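Local coordinates for glutathione S-transferase 2 (Heligmosomoides polygyrus, PDB 1TW9) that conjugates glutathione to electrophilic substrates as a sigma-like glutathione transferase and pairs as a two-fold dimer, at the interface of chains A and B. Residues are numbered along the deposited sequence; one frame, centred on the assembly and turned at random. Chains: chain A/B, glutathione S-transferase 2.

The interface of chains A and B. Residues chain A 56, 59-61, 70; chain B 82-83, 86-87.
Strands 53-56 and 59-62 and helix 64-75 of chain A receive the first turns of helix 82-101 of chain B, in a largely apolar patch of the dimer interface. The centre of the patch is B:Phe83, the residue with the most surface hidden here (90 Å²). Its CG stands anti to the backbone N (chi1 -162°), and the ring points away from its helix into the N-terminal domain of the partner. A:Val56 meets it tip to tip, CG2 lying 3.9 Å from CE1 of B:Phe83. The far end of the ring reaches strand 59-62, where CZ of B:Phe83 packs 3.9 Å from CB of A:Gln59 and touches the backbone carbonyls of A:Gln59 and A:Gln60. On the helix side the side chains of A:Tyr70 and B:Phe83 cross obliquely and their rings stand almost perpendicular, 83° between the planes, edge-to-face; the B:Phe83 edge, through CD1, is directed at the tyrosine, 3.8 Å from CZ of A:Tyr70. An alanine in place of B:Phe83 would remove this ring with its edge-to-face contact and its packing against both strands, and would probably loosen the dimer. One turn further along comes B:Ala86, whose small side chain probably lets the helix come close: its CB sits 3.7 Å from CD2 of A:Leu61 and also packs on CB of A:Tyr70. The other branch of A:Leu61, CD1, lies 3.4 Å from the carbonyl O of B:Ala86, while CD2 of B:Leu87 rests 3.7 Å from the carbonyl O of A:Gln60. With no polar pairing between the chains within this patch, the fit here rests on shape. The patch joins the thioredoxin-like domain of one subunit to the first helix of the all-helical domain of the other, and the two-fold axis repeats it with the chains exchanged.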
# COMPACT_ATOMS: atom_id res chain seq x y z
N VAL A 56 0.16 19.14 -3.22
CA VAL A 56 -1.15 19.59 -3.65
C VAL A 56 -1.38 20.94 -3.01
O VAL A 56 -1.49 21.05 -1.80
CB VAL A 56 -2.28 18.67 -3.20
CG1 VAL A 56 -3.57 19.18 -3.82
CG2 VAL A 56 -2.04 17.29 -3.67
N GLN A 59 1.00 21.30 -0.07
CA GLN A 59 0.95 20.32 1.02
C GLN A 59 1.55 19.01 0.49
O GLN A 59 1.15 18.52 -0.58
CB GLN A 59 -0.46 20.15 1.54
CG GLN A 59 -1.09 21.49 1.96
CD GLN A 59 -0.33 22.14 3.10
OE1 GLN A 59 0.07 21.46 4.05
NE2 GLN A 59 -0.14 23.49 3.03
N GLN A 60 2.53 18.47 1.22
CA GLN A 60 3.25 17.28 0.76
C GLN A 60 2.53 15.98 1.09
O GLN A 60 2.00 15.82 2.18
CB GLN A 60 4.64 17.18 1.39
CG GLN A 60 5.58 18.29 1.09
CD GLN A 60 6.89 18.04 1.75
OE1 GLN A 60 6.92 17.86 2.98
NE2 GLN A 60 7.99 18.02 0.96
N LEU A 61 2.64 15.06 0.15
CA LEU A 61 2.19 13.70 0.30
C LEU A 61 3.24 12.79 -0.32
O LEU A 61 3.53 12.89 -1.54
CB LEU A 61 0.89 13.48 -0.44
CG LEU A 61 0.34 12.01 -0.55
CD1 LEU A 61 0.03 11.42 0.85
CD2 LEU A 61 -0.85 11.88 -1.46
N TYR A 70 -4.38 8.36 -4.18
CA TYR A 70 -4.96 9.69 -3.98
C TYR A 70 -5.39 10.38 -5.30
O TYR A 70 -6.50 10.85 -5.44
CB TYR A 70 -3.97 10.58 -3.21
CG TYR A 70 -4.39 12.04 -3.18
CD1 TYR A 70 -5.39 12.47 -2.28
CD2 TYR A 70 -3.84 12.99 -4.02
CE1 TYR A 70 -5.85 13.69 -2.29
CE2 TYR A 70 -4.29 14.22 -3.98
CZ TYR A 70 -5.23 14.60 -3.09
OH TYR A 70 -5.65 15.95 -3.17
N PRO B 82 -10.23 13.09 1.59
CA PRO B 82 -9.31 12.38 0.74
C PRO B 82 -7.86 12.59 1.00
O PRO B 82 -7.11 11.60 0.98
CB PRO B 82 -9.72 12.83 -0.67
CG PRO B 82 -11.15 13.15 -0.52
CD PRO B 82 -11.35 13.71 0.84
N PHE B 83 -7.42 13.82 1.34
CA PHE B 83 -5.97 14.05 1.58
C PHE B 83 -5.61 13.42 2.90
O PHE B 83 -4.57 12.83 3.03
CB PHE B 83 -5.67 15.50 1.59
CG PHE B 83 -4.25 15.81 1.40
CD1 PHE B 83 -3.66 15.66 0.18
CD2 PHE B 83 -3.45 16.25 2.46
CE1 PHE B 83 -2.34 15.96 0.01
CE2 PHE B 83 -2.11 16.57 2.28
CZ PHE B 83 -1.55 16.41 1.06
N ALA B 86 -5.04 9.87 2.38
CA ALA B 86 -3.78 9.65 1.67
C ALA B 86 -2.61 9.78 2.64
O ALA B 86 -1.66 9.03 2.56
CB ALA B 86 -3.65 10.60 0.53
N LEU B 87 -2.65 10.75 3.53
CA LEU B 87 -1.60 10.88 4.56
C LEU B 87 -1.49 9.69 5.45
O LEU B 87 -0.41 9.20 5.71
CB LEU B 87 -1.79 12.15 5.39
CG LEU B 87 -1.58 13.51 4.70
CD1 LEU B 87 -2.06 14.65 5.65
CD2 LEU B 87 -0.13 13.65 4.28